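Local coordinates for protein inositol dehydrogenase (Lactobacillus casei, PDB 4MKX) that probably oxidises scyllo-inositol with NAD as the hydride acceptor, as a dehydrogenase of the Gfo/Idh/MocA family, captured here in its apo form, at residues 21-26 with 70-75; 30-35 with 106-111; 83-88 with 312-317; 96-101 with 124-129; 140-145 with 328-333. One frame throughout, in Å; residues are numbered along the deposited sequence.

Interaction 1: residues 21-26 with 70-75; sequences GIVGLG and EDFDDM
V23 and F72 make the apolar side-chain contact, crossing at about a right angle. The nearest pair is V23 CG1 and F72 CE1, at 3.6 Å; CD1 of the ring comes just as close to that methyl and also meets V23 CB. The approach is oblique to the ring. F72 gets there because its CG stands anti to the backbone N (chi1 -179°), which carries the ring off the first turn of its helix to the end of the strand.

The second kind of contact sets a thioether side chain against backbone. M75 runs straight out until chi3, where it bends at 67° and lays its SD 4.0 Å from G21 CA, with its CE 3.9 Å from I22 O. G21 has no side chain, and the sulfur lies close over the strand.

Polar bonds belong to the helix start itself. D71 is the N-cap residue, and its OD2 accepts from D74 N at 2.8 Å on the anti side of the carboxylate. Further out, F72 also rests on Q96 and S99 of helix 93-102, and M75 on A47 and T49.

Strand 18-23 leads into the glycine-rich turn with G24 and G26, consistent with the GxGxxG dinucleotide-binding loop, and helix 72-78 packs against this first strand of the Rossmann fold.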
# COMPACT_ATOMS: atom_id res chain seq x y z
N GLY A 21 -22.08 37.83 -0.53
CA GLY A 21 -23.26 37.42 0.21
C GLY A 21 -23.54 35.96 -0.07
O GLY A 21 -23.31 35.49 -1.18
N ILE A 22 -24.02 35.24 0.94
CA ILE A 22 -24.28 33.82 0.80
C ILE A 22 -25.75 33.52 1.08
O ILE A 22 -26.38 34.16 1.92
CB ILE A 22 -23.34 32.98 1.72
CG1 ILE A 22 -23.45 31.49 1.37
CG2 ILE A 22 -23.65 33.21 3.20
CD1 ILE A 22 -22.32 30.64 1.96
N VAL A 23 -26.29 32.55 0.36
CA VAL A 23 -27.60 32.02 0.68
C VAL A 23 -27.45 30.52 0.83
O VAL A 23 -26.76 29.88 0.03
CB VAL A 23 -28.66 32.35 -0.40
CG1 VAL A 23 -28.23 31.85 -1.79
CG2 VAL A 23 -30.02 31.78 -0.00
N GLY A 24 -28.06 29.96 1.87
CA GLY A 24 -27.94 28.55 2.16
C GLY A 24 -26.90 28.36 3.24
O GLY A 24 -25.71 28.55 3.00
N LEU A 25 -27.35 28.02 4.45
CA LEU A 25 -26.43 27.84 5.55
C LEU A 25 -26.61 26.47 6.18
O LEU A 25 -26.55 26.31 7.40
CB LEU A 25 -26.58 28.97 6.58
CG LEU A 25 -26.05 30.33 6.12
CD1 LEU A 25 -26.47 31.44 7.07
CD2 LEU A 25 -24.54 30.30 5.99
N GLY A 26 -26.85 25.47 5.33
CA GLY A 26 -26.79 24.09 5.75
C GLY A 26 -25.33 23.68 5.88
O GLY A 26 -24.45 24.54 5.94
N GLU A 70 -33.88 37.76 5.05
CA GLU A 70 -34.79 36.62 5.03
C GLU A 70 -35.14 36.27 3.58
O GLU A 70 -35.66 35.19 3.30
CB GLU A 70 -36.07 36.93 5.81
CG GLU A 70 -35.90 37.03 7.32
CD GLU A 70 -35.29 38.35 7.77
OE1 GLU A 70 -35.54 39.39 7.12
OE2 GLU A 70 -34.57 38.34 8.79
N ASP A 71 -34.84 37.19 2.67
CA ASP A 71 -35.21 37.04 1.27
C ASP A 71 -34.01 37.27 0.36
O ASP A 71 -33.31 38.26 0.51
CB ASP A 71 -36.32 38.03 0.91
CG ASP A 71 -36.71 37.97 -0.54
OD1 ASP A 71 -37.49 37.06 -0.90
OD2 ASP A 71 -36.24 38.80 -1.35
N PHE A 72 -33.78 36.35 -0.58
CA PHE A 72 -32.62 36.45 -1.47
C PHE A 72 -32.61 37.71 -2.34
O PHE A 72 -31.57 38.36 -2.50
CB PHE A 72 -32.48 35.21 -2.35
CG PHE A 72 -31.28 35.24 -3.26
CD1 PHE A 72 -30.03 34.85 -2.79
CD2 PHE A 72 -31.40 35.65 -4.58
CE1 PHE A 72 -28.92 34.89 -3.62
CE2 PHE A 72 -30.30 35.69 -5.41
CZ PHE A 72 -29.05 35.29 -4.94
N ASP A 73 -33.76 38.05 -2.90
CA ASP A 73 -33.81 39.23 -3.76
C ASP A 73 -33.57 40.49 -2.95
O ASP A 73 -32.99 41.44 -3.47
CB ASP A 73 -35.15 39.31 -4.49
CG ASP A 73 -35.38 38.13 -5.40
OD1 ASP A 73 -34.76 38.11 -6.48
OD2 ASP A 73 -36.15 37.23 -5.03
N ASP A 74 -33.98 40.48 -1.69
CA ASP A 74 -33.75 41.61 -0.81
C ASP A 74 -32.25 41.78 -0.62
O ASP A 74 -31.73 42.89 -0.69
CB ASP A 74 -34.44 41.39 0.53
CG ASP A 74 -34.39 42.62 1.43
OD1 ASP A 74 -34.07 43.71 0.92
OD2 ASP A 74 -34.68 42.48 2.64
N MET A 75 -31.54 40.67 -0.43
CA MET A 75 -30.09 40.74 -0.25
C MET A 75 -29.38 41.29 -1.48
O MET A 75 -28.54 42.18 -1.38
CB MET A 75 -29.49 39.37 0.10
CG MET A 75 -27.97 39.42 0.22
SD MET A 75 -27.21 37.85 0.72
CE MET A 75 -27.56 36.83 -0.70

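Interaction 2: residues 30-35 with 106-111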
# COMPACT_ATOMS: atom_id res chain seq x y z
N LYS A 30 -22.26 26.37 5.43
CA LYS A 30 -21.45 26.78 6.58
C LYS A 30 -19.97 26.62 6.30
O LYS A 30 -19.16 27.43 6.75
CB LYS A 30 -21.87 26.02 7.84
CG LYS A 30 -23.15 26.57 8.46
CD LYS A 30 -23.61 25.77 9.67
CE LYS A 30 -24.84 26.45 10.28
NZ LYS A 30 -25.26 25.84 11.57
N ILE A 31 -19.60 25.58 5.56
CA ILE A 31 -18.21 25.41 5.15
C ILE A 31 -17.74 26.57 4.29
O ILE A 31 -16.71 27.18 4.58
CB ILE A 31 -18.00 24.06 4.43
CG1 ILE A 31 -18.27 22.90 5.40
CG2 ILE A 31 -16.59 23.97 3.85
CD1 ILE A 31 -18.34 21.54 4.74
N HIS A 32 -18.49 26.90 3.24
CA HIS A 32 -18.13 28.01 2.38
C HIS A 32 -18.09 29.32 3.16
O HIS A 32 -17.19 30.13 2.98
CB HIS A 32 -19.14 28.16 1.23
CG HIS A 32 -18.98 27.15 0.14
ND1 HIS A 32 -17.77 26.88 -0.47
CD2 HIS A 32 -19.89 26.37 -0.49
CE1 HIS A 32 -17.94 25.96 -1.41
NE2 HIS A 32 -19.22 25.64 -1.45
N ALA A 33 -19.09 29.53 4.00
CA ALA A 33 -19.19 30.78 4.76
C ALA A 33 -18.00 30.95 5.69
O ALA A 33 -17.40 32.02 5.75
CB ALA A 33 -20.49 30.82 5.55
N THR A 34 -17.67 29.89 6.41
CA THR A 34 -16.54 29.93 7.35
C THR A 34 -15.24 30.18 6.60
O THR A 34 -14.41 30.99 7.02
CB THR A 34 -16.43 28.62 8.13
OG1 THR A 34 -17.66 28.40 8.84
CG2 THR A 34 -15.28 28.67 9.14
N ASN A 35 -15.06 29.49 5.48
CA ASN A 35 -13.85 29.66 4.69
C ASN A 35 -13.70 31.08 4.17
O ASN A 35 -12.64 31.69 4.27
CB ASN A 35 -13.81 28.67 3.53
CG ASN A 35 -13.50 27.26 3.97
OD1 ASN A 35 -13.06 27.02 5.10
ND2 ASN A 35 -13.72 26.32 3.07
N HIS A 106 -21.49 39.02 -9.38
CA HIS A 106 -20.78 37.80 -9.80
C HIS A 106 -21.36 36.61 -9.06
O HIS A 106 -21.82 36.75 -7.93
CB HIS A 106 -19.29 37.93 -9.50
CG HIS A 106 -18.64 39.10 -10.17
ND1 HIS A 106 -18.18 39.05 -11.47
CD2 HIS A 106 -18.35 40.34 -9.71
CE1 HIS A 106 -17.66 40.22 -11.79
NE2 HIS A 106 -17.74 41.02 -10.74
N VAL A 107 -21.35 35.44 -9.70
CA VAL A 107 -22.07 34.31 -9.13
C VAL A 107 -21.23 33.04 -9.04
O VAL A 107 -20.67 32.58 -10.03
CB VAL A 107 -23.33 33.98 -9.97
CG1 VAL A 107 -24.00 32.72 -9.43
CG2 VAL A 107 -24.29 35.17 -9.96
N PHE A 108 -21.13 32.50 -7.82
CA PHE A 108 -20.70 31.12 -7.62
C PHE A 108 -21.94 30.33 -7.25
O PHE A 108 -22.67 30.69 -6.31
CB PHE A 108 -19.69 31.05 -6.48
CG PHE A 108 -19.25 29.64 -6.13
CD1 PHE A 108 -20.02 28.84 -5.29
CD2 PHE A 108 -18.06 29.13 -6.63
CE1 PHE A 108 -19.63 27.54 -4.97
CE2 PHE A 108 -17.65 27.83 -6.30
CZ PHE A 108 -18.45 27.04 -5.47
N SER A 109 -22.19 29.22 -7.94
CA SER A 109 -23.32 28.38 -7.58
C SER A 109 -22.85 26.98 -7.29
O SER A 109 -22.05 26.44 -8.04
CB SER A 109 -24.34 28.36 -8.72
OG SER A 109 -25.41 27.49 -8.40
N GLU A 110 -23.35 26.38 -6.22
CA GLU A 110 -23.15 24.94 -6.04
C GLU A 110 -23.84 24.14 -7.13
O GLU A 110 -24.76 24.63 -7.80
CB GLU A 110 -23.65 24.47 -4.68
CG GLU A 110 -22.59 24.54 -3.59
CD GLU A 110 -21.39 23.66 -3.91
OE1 GLU A 110 -21.53 22.67 -4.67
OE2 GLU A 110 -20.28 23.95 -3.40
N LYS A 111 -23.37 22.91 -7.32
CA LYS A 111 -24.06 21.98 -8.20
C LYS A 111 -25.37 21.53 -7.57
O LYS A 111 -25.56 21.63 -6.35
CB LYS A 111 -23.15 20.77 -8.48
CG LYS A 111 -22.81 19.91 -7.24
CD LYS A 111 -23.83 18.77 -7.04
CE LYS A 111 -23.66 18.10 -5.68
NZ LYS A 111 -24.73 17.10 -5.41
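The imidazole of H32 takes the edge of the F108 ring against its face, an edge-to-face pair with centroids 5.4 Å apart and planes at 69°. At its own edge, close to the ring plane, H32 meets the carboxylate of E110. The phenyl ring of F108 has E110 OE2 lying in plane at its rim, so one oxygen touches the borders of both rings. Further aromatic neighbours come from F85, which stacks on F108 and makes an edge-to-face pair with H32.

This is the Rossmann domain, where helix 27-38, the helix after the first strand, lies over the parallel sheet and faces strand 106-109. E110 and K111 begin the Glu-Lys-Pro signature of Gfo/Idh/MocA dehydrogenases, so H32 reaches from the helix that follows the probable dinucleotide-binding turn to the first residue of that signature.

H32 NE2 donates to E110 OE2 at 2.8 Å, nearly straight at 171°. The oxygen uses its anti lone pair, and ring and carboxylate are almost coplanar. A bend at chi2 brings the carboxylate of E110 back to the histidine. The other ring nitrogen, ND1, is hydrogen-bonded to E311 OE2, which N35 ND2 also bonds and so positions. Two acidic groups thus hold the buried imidazole at both nitrogens and fix its rotation; such a setting would probably favour a protonated ring. The second oxygen of E110 looks back to its own chain, where K111 N donates to E110 OE1 at 3.2 Å, 35° out of the carboxylate plane.

Interaction 3: residues 83-88 with 312-317; sequences AVFIVS and QAFVNS
F314 has more of its surface buried here than any other residue: its ring reaches from helix 304-319 into the angle between A83 and F85 on the strand. CG is anti to the backbone N (chi1 174°), pointing the phenyl group away from the helix and down on the sheet. At the rim of that ring, near its plane, sits the methyl of A83, with A83 CB 3.9 Å from F314 CE2 and 4.0 Å from F314 CZ.

F85 comes at F314 differently. The two side chains slide past one another in opposite directions, and F85 CE1 approaches F314 CD2 to 3.6 Å. The ring planes stand 84° apart with centroids separated by 5.5 Å, an oblique meeting. F85 leaves its backbone across the line to the helix, but its far end swings nearer, which is how CE1 finds F314.

Strand 83-86 is a central strand of the parallel Rossmann sheet, while helix 304-319 is a late helix, more than 200 residues on, that returns to cover one face of the sheet. Strand and helix run at 155°, close to antiparallel, their axes approaching to 11.0 Å. F314 also touches H106.

Within the helix, S317 OG donates to F314 O at 2.6 Å, tying the serine hydroxyl to the carbonyl of the very residue that carries the ring.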
# COMPACT_ATOMS: atom_id res chain seq x y z
N ALA A 83 -20.57 40.01 -5.05
CA ALA A 83 -20.71 38.63 -5.51
C ALA A 83 -21.57 37.81 -4.57
O ALA A 83 -21.73 38.17 -3.40
CB ALA A 83 -19.33 37.99 -5.66
N VAL A 84 -22.11 36.70 -5.07
CA VAL A 84 -22.95 35.84 -4.26
C VAL A 84 -22.47 34.40 -4.33
O VAL A 84 -21.95 33.97 -5.35
CB VAL A 84 -24.43 35.89 -4.70
CG1 VAL A 84 -24.98 37.29 -4.60
CG2 VAL A 84 -24.58 35.38 -6.12
N PHE A 85 -22.65 33.66 -3.23
CA PHE A 85 -22.43 32.22 -3.22
C PHE A 85 -23.79 31.60 -3.03
O PHE A 85 -24.46 31.85 -2.01
CB PHE A 85 -21.55 31.81 -2.04
CG PHE A 85 -20.12 31.54 -2.41
CD1 PHE A 85 -19.33 32.55 -2.94
CD2 PHE A 85 -19.57 30.29 -2.21
CE1 PHE A 85 -18.01 32.31 -3.28
CE2 PHE A 85 -18.25 30.03 -2.56
CZ PHE A 85 -17.47 31.05 -3.09
N ILE A 86 -24.22 30.80 -4.00
CA ILE A 86 -25.53 30.18 -3.93
C ILE A 86 -25.38 28.75 -3.45
O ILE A 86 -24.86 27.89 -4.16
CB ILE A 86 -26.23 30.25 -5.28
CG1 ILE A 86 -26.53 31.72 -5.60
CG2 ILE A 86 -27.53 29.44 -5.27
CD1 ILE A 86 -26.85 31.98 -7.06
N VAL A 87 -25.81 28.50 -2.21
CA VAL A 87 -25.70 27.19 -1.61
C VAL A 87 -27.06 26.74 -1.06
O VAL A 87 -27.15 26.01 -0.07
CB VAL A 87 -24.59 27.17 -0.51
CG1 VAL A 87 -24.04 25.76 -0.34
CG2 VAL A 87 -23.46 28.12 -0.87
N SER A 88 -28.12 27.21 -1.72
CA SER A 88 -29.49 26.85 -1.41
C SER A 88 -29.82 25.48 -1.99
O SER A 88 -29.02 24.92 -2.74
CB SER A 88 -30.42 27.89 -2.04
OG SER A 88 -30.07 28.12 -3.39
N GLN A 312 -11.08 30.40 -3.54
CA GLN A 312 -10.04 31.39 -3.84
C GLN A 312 -9.98 31.67 -5.33
O GLN A 312 -9.77 32.82 -5.75
CB GLN A 312 -8.68 30.92 -3.33
CG GLN A 312 -7.61 32.02 -3.33
CD GLN A 312 -7.92 33.14 -2.35
OE1 GLN A 312 -7.82 32.96 -1.13
NE2 GLN A 312 -8.29 34.32 -2.87
N ALA A 313 -10.18 30.64 -6.14
CA ALA A 313 -10.16 30.82 -7.58
C ALA A 313 -11.29 31.74 -8.04
O ALA A 313 -11.11 32.54 -8.96
CB ALA A 313 -10.25 29.47 -8.29
N PHE A 314 -12.45 31.63 -7.41
CA PHE A 314 -13.58 32.49 -7.76
C PHE A 314 -13.26 33.95 -7.45
O PHE A 314 -13.45 34.83 -8.30
CB PHE A 314 -14.84 32.03 -7.04
CG PHE A 314 -16.02 32.94 -7.23
CD1 PHE A 314 -16.68 33.01 -8.46
CD2 PHE A 314 -16.48 33.71 -6.18
CE1 PHE A 314 -17.78 33.86 -8.62
CE2 PHE A 314 -17.57 34.55 -6.33
CZ PHE A 314 -18.23 34.62 -7.56
N VAL A 315 -12.75 34.19 -6.25
CA VAL A 315 -12.37 35.54 -5.84
C VAL A 315 -11.29 36.14 -6.74
O VAL A 315 -11.40 37.29 -7.18
CB VAL A 315 -11.93 35.58 -4.36
CG1 VAL A 315 -11.32 36.93 -4.00
CG2 VAL A 315 -13.12 35.29 -3.45
N ASN A 316 -10.25 35.36 -7.04
CA ASN A 316 -9.19 35.81 -7.93
C ASN A 316 -9.67 36.05 -9.37
O ASN A 316 -9.12 36.90 -10.06
CB ASN A 316 -8.01 34.84 -7.93
CG ASN A 316 -7.34 34.73 -6.58
OD1 ASN A 316 -7.62 35.50 -5.67
ND2 ASN A 316 -6.45 33.76 -6.43
N SER A 317 -10.67 35.29 -9.81
CA SER A 317 -11.20 35.45 -11.17
C SER A 317 -11.81 36.83 -11.37
O SER A 317 -11.74 37.40 -12.46
CB SER A 317 -12.22 34.35 -11.51
OG SER A 317 -13.48 34.59 -10.90

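Interaction 4: residues 96-101 with 124-129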
# COMPACT_ATOMS: atom_id res chain seq x y z
N GLN A 96 -32.15 32.09 -8.43
CA GLN A 96 -31.21 32.91 -7.68
C GLN A 96 -30.02 33.35 -8.53
O GLN A 96 -29.55 34.49 -8.41
CB GLN A 96 -30.80 32.22 -6.38
CG GLN A 96 -31.95 32.08 -5.38
CD GLN A 96 -31.62 31.23 -4.18
OE1 GLN A 96 -30.60 30.55 -4.15
NE2 GLN A 96 -32.50 31.24 -3.18
N ILE A 97 -29.54 32.46 -9.39
CA ILE A 97 -28.52 32.81 -10.38
C ILE A 97 -28.99 33.99 -11.26
O ILE A 97 -28.27 34.97 -11.43
CB ILE A 97 -28.16 31.61 -11.27
CG1 ILE A 97 -27.32 30.59 -10.49
CG2 ILE A 97 -27.35 32.05 -12.47
CD1 ILE A 97 -27.23 29.25 -11.22
N GLU A 98 -30.19 33.88 -11.83
CA GLU A 98 -30.72 34.93 -12.69
C GLU A 98 -30.86 36.26 -11.97
O GLU A 98 -30.47 37.30 -12.50
CB GLU A 98 -32.07 34.50 -13.30
CG GLU A 98 -31.92 33.41 -14.36
CD GLU A 98 -33.25 33.00 -14.96
OE1 GLU A 98 -34.24 33.75 -14.80
OE2 GLU A 98 -33.30 31.93 -15.60
N SER A 99 -31.43 36.23 -10.77
CA SER A 99 -31.61 37.44 -9.99
C SER A 99 -30.29 38.11 -9.65
O SER A 99 -30.16 39.34 -9.73
CB SER A 99 -32.36 37.12 -8.71
OG SER A 99 -32.25 38.20 -7.80
N ALA A 100 -29.30 37.31 -9.26
CA ALA A 100 -28.01 37.88 -8.89
C ALA A 100 -27.34 38.54 -10.09
O ALA A 100 -26.78 39.63 -9.97
CB ALA A 100 -27.10 36.81 -8.30
N LEU A 101 -27.41 37.90 -11.25
CA LEU A 101 -26.79 38.43 -12.45
C LEU A 101 -27.50 39.71 -12.89
O LEU A 101 -26.85 40.67 -13.30
CB LEU A 101 -26.79 37.40 -13.58
CG LEU A 101 -25.83 36.23 -13.39
CD1 LEU A 101 -25.97 35.25 -14.56
CD2 LEU A 101 -24.40 36.72 -13.28
N GLN A 124 -29.02 29.84 -19.13
CA GLN A 124 -27.89 30.00 -20.03
C GLN A 124 -27.99 31.30 -20.83
O GLN A 124 -26.98 31.97 -21.05
CB GLN A 124 -27.80 28.82 -20.99
CG GLN A 124 -27.21 27.58 -20.35
CD GLN A 124 -27.13 26.44 -21.33
OE1 GLN A 124 -28.14 25.83 -21.66
NE2 GLN A 124 -25.92 26.16 -21.81
N GLN A 125 -29.20 31.63 -21.27
CA GLN A 125 -29.41 32.88 -22.00
C GLN A 125 -29.11 34.10 -21.12
O GLN A 125 -28.41 35.02 -21.55
CB GLN A 125 -30.83 32.94 -22.55
CG GLN A 125 -31.23 34.29 -23.13
CD GLN A 125 -30.48 34.64 -24.41
OE1 GLN A 125 -29.75 33.82 -24.97
NE2 GLN A 125 -30.67 35.86 -24.88
N VAL A 126 -29.63 34.10 -19.89
CA VAL A 126 -29.38 35.19 -18.95
C VAL A 126 -27.87 35.33 -18.69
O VAL A 126 -27.33 36.43 -18.70
CB VAL A 126 -30.14 35.00 -17.62
CG1 VAL A 126 -29.81 36.13 -16.66
CG2 VAL A 126 -31.63 34.96 -17.86
N ILE A 127 -27.20 34.20 -18.48
CA ILE A 127 -25.75 34.22 -18.30
C ILE A 127 -25.02 34.84 -19.49
O ILE A 127 -24.11 35.65 -19.32
CB ILE A 127 -25.20 32.79 -18.03
CG1 ILE A 127 -25.73 32.26 -16.70
CG2 ILE A 127 -23.69 32.79 -18.07
CD1 ILE A 127 -25.41 30.77 -16.47
N ALA A 128 -25.45 34.49 -20.71
CA ALA A 128 -24.82 35.02 -21.92
C ALA A 128 -25.02 36.53 -22.05
O ALA A 128 -24.21 37.22 -22.68
CB ALA A 128 -25.37 34.30 -23.14
N GLN A 129 -26.10 37.04 -21.46
CA GLN A 129 -26.39 38.47 -21.53
C GLN A 129 -25.61 39.27 -20.48
O GLN A 129 -25.72 40.49 -20.42
CB GLN A 129 -27.88 38.73 -21.39
CG GLN A 129 -28.70 38.24 -22.57
CD GLN A 129 -30.19 38.39 -22.36
OE1 GLN A 129 -30.71 38.11 -21.28
NE2 GLN A 129 -30.89 38.84 -23.40
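E98 lays the aliphatic part of its side chain over V126, E98 CG standing 3.8 Å from V126 CG2. The two side chains cross at about a right angle, and since the glutamate is extended beyond CG, its CD passes the same methyl at 3.9 Å. The hydrocarbon of E98 thus packs while its acid goes on: OE2 is held by T123 OG1 and H122 ND1, just ahead of V126 on the same helix. V126 meets it with CG2 anti to its carbonyl carbon, and has the largest share of buried surface in this contact.

One turn further along, L101 takes over. Its CD1 methyl lies 3.7 Å from I127 CG1 and 3.9 Å from I127 CA, so it touches both the side chain and the backbone of the partner helix. V126 CG1 is a looser neighbour of the same methyl. Everything across the interface is van der Waals packing, with the one charged group turned to partners on the flank.

The axes run in nearly the same direction, at 19°, and approach to 9.8 Å. L101 also rests on V107 in the sheet, while I127 leans on A328 of helix 328-347.

Two helices side by side and almost parallel are what successive beta-alpha-beta units give: helix 93-102 joins strand 83-86 to strand 106-109, and helix 117-128 leads from there to strand 135-137, in the second half of the Rossmann fold.

Interaction 5: residues 140-145 with 328-333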
# COMPACT_ATOMS: atom_id res chain seq x y z
N MET A 140 -15.91 20.93 -7.39
CA MET A 140 -14.67 21.14 -6.64
C MET A 140 -13.58 20.12 -6.94
O MET A 140 -12.41 20.39 -6.68
CB MET A 140 -14.94 21.21 -5.13
CG MET A 140 -15.18 19.88 -4.42
SD MET A 140 -16.74 19.11 -4.89
CE MET A 140 -16.77 17.70 -3.81
N ARG A 141 -13.92 18.98 -7.51
CA ARG A 141 -12.89 17.99 -7.80
C ARG A 141 -11.89 18.52 -8.82
O ARG A 141 -10.72 18.14 -8.81
CB ARG A 141 -13.50 16.68 -8.28
CG ARG A 141 -14.37 16.02 -7.23
CD ARG A 141 -14.70 14.61 -7.65
NE ARG A 141 -15.77 14.07 -6.84
CZ ARG A 141 -16.35 12.90 -7.08
NH1 ARG A 141 -15.94 12.16 -8.10
NH2 ARG A 141 -17.35 12.49 -6.31
N ARG A 142 -12.31 19.47 -9.65
CA ARG A 142 -11.38 20.10 -10.57
C ARG A 142 -10.29 20.89 -9.85
O ARG A 142 -9.27 21.22 -10.46
CB ARG A 142 -12.11 21.01 -11.55
CG ARG A 142 -13.11 20.28 -12.43
CD ARG A 142 -13.47 21.17 -13.58
NE ARG A 142 -14.57 20.65 -14.38
CZ ARG A 142 -14.82 21.07 -15.61
NH1 ARG A 142 -14.04 21.99 -16.15
NH2 ARG A 142 -15.84 20.56 -16.29
N PHE A 143 -10.50 21.19 -8.57
CA PHE A 143 -9.50 21.93 -7.80
C PHE A 143 -8.75 21.09 -6.79
O PHE A 143 -7.87 21.58 -6.09
CB PHE A 143 -10.16 23.12 -7.09
CG PHE A 143 -10.66 24.15 -8.04
CD1 PHE A 143 -11.93 24.05 -8.58
CD2 PHE A 143 -9.84 25.20 -8.43
CE1 PHE A 143 -12.39 24.99 -9.48
CE2 PHE A 143 -10.30 26.15 -9.32
CZ PHE A 143 -11.57 26.03 -9.85
N ASP A 144 -9.07 19.80 -6.74
CA ASP A 144 -8.43 18.90 -5.79
C ASP A 144 -7.02 18.56 -6.27
O ASP A 144 -6.83 18.27 -7.46
CB ASP A 144 -9.26 17.62 -5.69
CG ASP A 144 -8.61 16.58 -4.81
OD1 ASP A 144 -8.60 16.75 -3.57
OD2 ASP A 144 -8.11 15.58 -5.35
N ASP A 145 -6.05 18.59 -5.35
CA ASP A 145 -4.66 18.37 -5.72
C ASP A 145 -4.43 17.03 -6.41
O ASP A 145 -3.68 16.97 -7.38
CB ASP A 145 -3.74 18.50 -4.50
CG ASP A 145 -3.50 19.94 -4.10
OD1 ASP A 145 -3.71 20.86 -4.92
OD2 ASP A 145 -3.07 20.14 -2.94
N ALA A 328 -21.83 27.18 -17.68
CA ALA A 328 -23.20 26.75 -17.53
C ALA A 328 -23.42 25.47 -18.33
O ALA A 328 -24.27 24.66 -17.98
CB ALA A 328 -24.14 27.83 -18.01
N GLU A 329 -22.65 25.31 -19.40
CA GLU A 329 -22.76 24.13 -20.26
C GLU A 329 -22.26 22.89 -19.54
O GLU A 329 -22.81 21.81 -19.71
CB GLU A 329 -21.98 24.32 -21.56
CG GLU A 329 -22.07 23.12 -22.53
CD GLU A 329 -23.44 22.98 -23.17
OE1 GLU A 329 -24.21 23.96 -23.17
OE2 GLU A 329 -23.75 21.89 -23.69
N ASP A 330 -21.21 23.04 -18.74
CA ASP A 330 -20.75 21.91 -17.93
C ASP A 330 -21.86 21.54 -16.96
O ASP A 330 -22.09 20.37 -16.67
CB ASP A 330 -19.48 22.29 -17.17
CG ASP A 330 -18.29 22.48 -18.09
OD1 ASP A 330 -18.13 21.66 -19.01
OD2 ASP A 330 -17.53 23.44 -17.89
N GLY A 331 -22.57 22.55 -16.47
CA GLY A 331 -23.71 22.32 -15.61
C GLY A 331 -24.87 21.62 -16.30
O GLY A 331 -25.43 20.66 -15.76
N LEU A 332 -25.26 22.12 -17.47
CA LEU A 332 -26.34 21.51 -18.24
C LEU A 332 -26.06 20.04 -18.54
O LEU A 332 -26.93 19.19 -18.32
CB LEU A 332 -26.54 22.26 -19.55
CG LEU A 332 -27.50 21.60 -20.55
CD1 LEU A 332 -28.91 21.57 -19.99
CD2 LEU A 332 -27.44 22.33 -21.87
N GLN A 333 -24.87 19.75 -19.06
CA GLN A 333 -24.55 18.37 -19.43
C GLN A 333 -24.51 17.44 -18.22
O GLN A 333 -24.89 16.27 -18.32
CB GLN A 333 -23.24 18.29 -20.19
CG GLN A 333 -23.26 19.00 -21.54
CD GLN A 333 -24.29 18.43 -22.51
OE1 GLN A 333 -24.74 17.29 -22.37
NE2 GLN A 333 -24.68 19.23 -23.49
O HOH W 1 -15.59 20.80 -19.34
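R142 and D330 meet loosely, by a long direct approach and through a water. At the closer part, the guanidinium reaches the carboxylate obliquely: R142 NH2 lies 3.6 Å from D330 CG and 3.7 Å from D330 OD2, a long salt bridge. The flat groups are turned 59° against each other, so they do not pair side by side in the two-pronged way of a short bridge. R142 gets there with its chain stretched from CG to NE, CG anti to the carbonyl carbon (chi1 -62°).

On the looser side one water links the two groups. It accepts from R142 NH2 at 3.1 Å and donates to D330 OD1 at 2.7 Å, giving a short, well-placed relay beside the long direct contact. Both residues are partly exposed, and little surface is buried between them.

Each charge has stronger company outside the pair. R142 NH2 makes a salt bridge with D201 OD1, and D330 OD1 pairs with R204 NH1, both partners on helix 197-207. D330 OD2 also takes T327 N, which holds the aspartate on the first turn of helix 328-347. On that helix Q333 NE2 donates to E329 OE2 at 2.8 Å, almost straight.

The loop after the last Rossmann strand and a late helix are therefore joined through charge. Acid and base alternate over D201, R142, D330 and R204, and with the direct bridge long and water bonded to both sides, the attraction between R142 and D330 is probably weakened by solvent.

How the interactions relate
Interactions 1, 2 and 3 are buried and share the parallel sheet, in which strands 18-23, 83-86 and 106-109 are neighbours. Interactions 2 and 3 have centres about 6 Å apart, joined by backbone hydrogen bonds between neighbouring strands, such as F108 O with I86 N. Interaction 4, partly buried, packs helix against helix on the sheet face opposite the helices of 2 and 3, and touches interaction 1 where D73 OD1 bonds S99 OG. Interaction 5 lies at the surface, meeting interaction 4 at Q124 and E329. Chemistry follows place: apolar and thioether packing in 1, a buried histidine-carboxylate bond in 2, aromatic packing in 3, aliphatic helix packing in 4, a long, water-relayed charge pair in 5.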